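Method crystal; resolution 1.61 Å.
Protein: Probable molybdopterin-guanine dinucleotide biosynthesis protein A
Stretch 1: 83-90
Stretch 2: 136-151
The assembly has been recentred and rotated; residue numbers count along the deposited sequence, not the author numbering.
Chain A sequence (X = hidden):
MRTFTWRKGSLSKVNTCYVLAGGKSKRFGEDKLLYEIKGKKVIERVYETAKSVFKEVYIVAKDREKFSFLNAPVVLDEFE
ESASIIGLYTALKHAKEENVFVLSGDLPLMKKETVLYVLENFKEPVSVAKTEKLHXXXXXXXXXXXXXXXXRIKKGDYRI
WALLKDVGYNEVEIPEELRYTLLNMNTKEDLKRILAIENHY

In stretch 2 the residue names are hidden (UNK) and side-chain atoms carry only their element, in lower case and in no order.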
# COMPACT_ATOMS: atom_id res chain seq x y z
N ALA A 83 -2.42 0.83 -12.81
CA ALA A 83 -1.74 2.02 -12.31
C ALA A 83 -1.92 2.07 -10.80
O ALA A 83 -2.98 1.73 -10.27
CB ALA A 83 -2.32 3.27 -12.95
N SER A 84 -0.88 2.49 -10.09
CA SER A 84 -0.94 2.56 -8.64
C SER A 84 -2.07 3.45 -8.14
O SER A 84 -2.70 3.15 -7.13
CB SER A 84 0.40 3.05 -8.08
OG SER A 84 1.42 2.12 -8.39
N ILE A 85 -2.32 4.54 -8.85
CA ILE A 85 -3.37 5.47 -8.43
C ILE A 85 -4.74 4.80 -8.49
O ILE A 85 -5.64 5.15 -7.74
CB ILE A 85 -3.36 6.77 -9.29
CG1 ILE A 85 -4.25 7.83 -8.63
CG2 ILE A 85 -3.84 6.48 -10.69
CD1 ILE A 85 -4.18 9.20 -9.29
N ILE A 86 -4.89 3.82 -9.38
CA ILE A 86 -6.16 3.10 -9.50
C ILE A 86 -6.32 2.13 -8.32
O ILE A 86 -7.43 1.90 -7.85
CB ILE A 86 -6.23 2.33 -10.84
CG1 ILE A 86 -6.37 3.35 -11.98
CG2 ILE A 86 -7.39 1.35 -10.82
CD1 ILE A 86 -6.46 2.75 -13.37
N GLY A 87 -5.21 1.59 -7.83
CA GLY A 87 -5.29 0.70 -6.68
C GLY A 87 -5.65 1.52 -5.46
O GLY A 87 -6.40 1.07 -4.58
N LEU A 88 -5.12 2.74 -5.40
CA LEU A 88 -5.38 3.66 -4.30
C LEU A 88 -6.85 4.04 -4.30
O LEU A 88 -7.51 4.04 -3.27
CB LEU A 88 -4.51 4.91 -4.44
CG LEU A 88 -4.57 5.96 -3.33
CD1 LEU A 88 -4.13 5.33 -2.02
CD2 LEU A 88 -3.67 7.14 -3.68
N TYR A 89 -7.37 4.36 -5.49
CA TYR A 89 -8.77 4.73 -5.64
C TYR A 89 -9.64 3.58 -5.15
O TYR A 89 -10.59 3.78 -4.38
CB TYR A 89 -9.07 5.02 -7.11
CG TYR A 89 -10.54 5.06 -7.45
CD1 TYR A 89 -11.34 6.15 -7.09
CD2 TYR A 89 -11.15 3.99 -8.12
CE1 TYR A 89 -12.70 6.17 -7.38
CE2 TYR A 89 -12.51 4.01 -8.42
CZ TYR A 89 -13.28 5.10 -8.04
OH TYR A 89 -14.62 5.12 -8.32
N THR A 90 -9.31 2.37 -5.58
CA THR A 90 -10.07 1.19 -5.20
C THR A 90 -10.08 0.99 -3.69
O THR A 90 -11.10 0.64 -3.11
CB THR A 90 -9.51 -0.07 -5.88
OG1 THR A 90 -9.58 0.09 -7.30
CG2 THR A 90 -10.30 -1.31 -5.47
N UNK A 136 5.09 6.46 -1.83
CA UNK A 136 3.68 6.80 -2.01
C UNK A 136 2.73 5.70 -1.60
O UNK A 136 1.57 5.97 -1.28
o UNK A 136 3.73 6.02 -4.30
c UNK A 136 3.39 7.14 -3.48
c UNK A 136 4.20 8.35 -3.91
N UNK A 137 3.20 4.46 -1.62
CA UNK A 137 2.34 3.34 -1.26
C UNK A 137 2.63 2.72 0.10
O UNK A 137 2.38 1.53 0.32
c UNK A 137 2.11 1.65 -4.77
c UNK A 137 0.65 3.40 -3.74
c UNK A 137 2.04 2.79 -3.75
c UNK A 137 2.39 2.27 -2.35
N UNK A 138 3.19 3.52 1.01
CA UNK A 138 3.46 3.09 2.38
C UNK A 138 3.04 4.27 3.25
O UNK A 138 3.82 5.18 3.52
c UNK A 138 5.14 2.39 4.12
c UNK A 138 4.95 2.76 2.65
c UNK A 138 5.39 1.59 1.77
N UNK A 139 1.78 4.26 3.67
CA UNK A 139 1.31 5.36 4.49
C UNK A 139 -0.17 5.30 4.80
O UNK A 139 -0.85 4.33 4.49
N UNK A 140 -0.65 6.37 5.41
CA UNK A 140 -2.06 6.48 5.77
C UNK A 140 -2.69 7.52 4.86
O UNK A 140 -2.17 8.63 4.72
c UNK A 140 -2.23 6.92 7.24
c UNK A 140 -1.56 5.90 8.15
c UNK A 140 -3.71 7.03 7.59
N UNK A 141 -3.80 7.13 4.24
CA UNK A 141 -4.55 7.99 3.33
C UNK A 141 -5.95 8.22 3.87
O UNK A 141 -6.56 7.32 4.43
c UNK A 141 -3.42 8.44 0.05
c UNK A 141 -4.67 7.36 1.95
c UNK A 141 -2.31 6.71 1.29
c UNK A 141 -1.17 7.81 -0.52
c UNK A 141 -3.45 7.50 1.08
c UNK A 141 -2.29 8.60 -0.75
o UNK A 141 -0.06 8.00 -1.31
c UNK A 141 -1.17 6.86 0.49
N UNK A 142 -6.46 9.43 3.66
CA UNK A 142 -7.80 9.81 4.09
C UNK A 142 -8.83 9.54 3.01
O UNK A 142 -8.61 9.83 1.83
c UNK A 142 -7.83 11.30 4.46
o UNK A 142 -9.16 11.72 4.70
N UNK A 143 -9.98 9.01 3.41
CA UNK A 143 -11.05 8.71 2.46
C UNK A 143 -11.55 10.01 1.83
O UNK A 143 -12.11 10.00 0.73
c UNK A 143 -15.44 6.24 2.07
c UNK A 143 -12.19 8.00 3.17
n UNK A 143 -14.93 5.14 1.21
c UNK A 143 -13.24 7.42 2.24
c UNK A 143 -14.36 6.77 3.01
N UNK A 144 -11.35 11.12 2.53
CA UNK A 144 -11.79 12.43 2.05
C UNK A 144 -11.10 12.83 0.76
O UNK A 144 -11.51 13.78 0.09
c UNK A 144 -11.55 13.50 3.12
n UNK A 144 -12.92 15.30 7.62
c UNK A 144 -13.08 14.22 6.61
c UNK A 144 -12.19 14.41 5.39
c UNK A 144 -12.43 13.32 4.36
N UNK A 145 -10.06 12.09 0.39
CA UNK A 145 -9.31 12.37 -0.83
C UNK A 145 -9.96 11.72 -2.05
O UNK A 145 -9.58 12.00 -3.19
c UNK A 145 -7.89 11.83 -0.69
c UNK A 145 -5.81 11.55 0.62
c UNK A 145 -6.73 13.84 0.23
c UNK A 145 -7.06 12.38 0.47
N UNK A 146 -10.93 10.85 -1.81
CA UNK A 146 -11.61 10.15 -2.90
C UNK A 146 -12.07 11.04 -4.05
O UNK A 146 -11.82 10.74 -5.21
c UNK A 146 -12.31 7.40 -3.85
c UNK A 146 -13.40 8.31 -3.29
c UNK A 146 -14.43 7.50 -2.54
c UNK A 146 -12.79 9.35 -2.35
N UNK A 147 -12.75 12.14 -3.72
CA UNK A 147 -13.24 13.05 -4.76
C UNK A 147 -12.12 13.59 -5.65
O UNK A 147 -12.25 13.63 -6.87
c UNK A 147 -13.98 14.23 -4.12
o UNK A 147 -16.33 16.66 -4.93
o UNK A 147 -14.69 17.07 -3.53
c UNK A 147 -14.37 15.32 -5.11
c UNK A 147 -15.18 16.43 -4.48
N UNK A 148 -11.02 14.01 -5.02
CA UNK A 148 -9.88 14.55 -5.75
C UNK A 148 -9.17 13.50 -6.59
O UNK A 148 -8.77 13.76 -7.72
c UNK A 148 -8.89 15.18 -4.78
c UNK A 148 -9.01 17.71 -6.42
c UNK A 148 -8.69 17.70 -4.93
c UNK A 148 -9.34 16.52 -4.20
n UNK A 148 -8.39 18.87 -7.10
N UNK A 149 -8.99 12.31 -6.03
CA UNK A 149 -8.32 11.23 -6.74
C UNK A 149 -9.15 10.87 -7.97
O UNK A 149 -8.62 10.70 -9.07
c UNK A 149 -8.16 9.98 -5.85
c UNK A 149 -7.01 9.14 -3.74
c UNK A 149 -7.24 10.30 -4.67
c UNK A 149 -7.61 8.82 -6.67
N UNK A 150 -10.46 10.77 -7.77
CA UNK A 150 -11.36 10.42 -8.85
C UNK A 150 -11.31 11.48 -9.94
O UNK A 150 -11.37 11.17 -11.14
o UNK A 150 -15.33 8.93 -7.64
o UNK A 150 -16.02 10.11 -9.36
c UNK A 150 -12.78 10.29 -8.31
c UNK A 150 -13.72 9.60 -9.25
c UNK A 150 -15.13 9.54 -8.71
N UNK A 151 -11.21 12.74 -9.53
CA UNK A 151 -11.15 13.86 -10.46
C UNK A 151 -9.91 13.79 -11.35
O UNK A 151 -10.00 13.94 -12.57
c UNK A 151 -11.15 15.17 -9.67
c UNK A 151 -11.12 16.42 -10.51
o UNK A 151 -10.28 18.53 -9.79
c UNK A 151 -11.17 17.67 -9.65
o UNK A 151 -12.11 17.79 -8.84

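Position 136 has two carbons and one oxygen, with the first carbon carrying both others. It makes no contact with stretch 1. This is Thr-136.

Position 137 has four carbons, forked at the second. One terminal carbon lies 3.7 Å from OG of Ser-84. The fork at the second carbon makes it Leu-137, and the touching atom is CD1.

Position 138 has three carbons, two of them carried by the first. It is out of reach of stretch 1. It is Val-138.

Position 139 has no side-chain atoms. It is Gly-139, where the chain turns a corner.

Position 140 again has one carbon carrying two others. It is Val-140, in the strand and out of reach of stretch 1.

Position 141 has one carbon, then a ring of six carbons bearing an oxygen. Leu-88 sits over one face of that ring. The residue is Tyr-141. Its OH donates a hydrogen bond to O of Thr-136, 2.6 Å away, which ties the ring back to the turn.

Position 142 has one carbon and one oxygen. It is Ser-142, with no contact to stretch 1.

Position 143 has four carbons in a row ending in nitrogen. It is Lys-143, extended through chi3 and not touching stretch 1.

Position 144 has the same unbranched chain of four carbons and a nitrogen. It is Lys-144, exposed and clear of stretch 1.

Position 145 has four carbons forked at the second. It is Leu-145, buried but not against stretch 1.

Position 146 has the same fork. One end carbon comes 3.6 Å from CD1 of Tyr-89. It is Leu-146, and the atom is CD1.

Position 147 has three carbons, the third carrying two oxygens. It is Glu-147. Its CA-to-CB bond points away from stretch 1.

Position 148 has four carbons in a row ending in nitrogen. It is Lys-148, out of reach of stretch 1.

Position 149 has four carbons, forked at the first, with one arm two carbons long. It touches Ile-85, Leu-88 and Tyr-89. It is Ile-149. Its CG2 lies 4.0 Å from CG1 of Ile-85, and its CD1 lies 3.9 Å from CD2 of Leu-88.

Position 150 has three carbons, the third bearing two oxygens. One oxygen is 3.8 Å from CE1 of Tyr-89, at the ring edge. It is Glu-150, and the oxygen is OE1.

Position 151 has the same three carbons and two oxygens. It is Glu-151. Its OE2 forms a salt bridge with NZ of Lys-148 at 3.3 Å; the hydrogen bond within it is weak.

The contact is mainly apolar packing, with no hydrogen bonds across it. The helices run roughly antiparallel, at 146°, with axes 10.1 Å apart at closest approach. Leu-88 points toward stretch 2 and meets both the strand and the helix. Its CD1 lies 3.7 Å from the centroid of the Tyr-141 ring, almost on the ring normal, a CH-pi contact. Ile-149 packs against Ile-85, Leu-88 and Tyr-89.

Stretch 2 136-151: TLVGVYSKKLLEKIEE
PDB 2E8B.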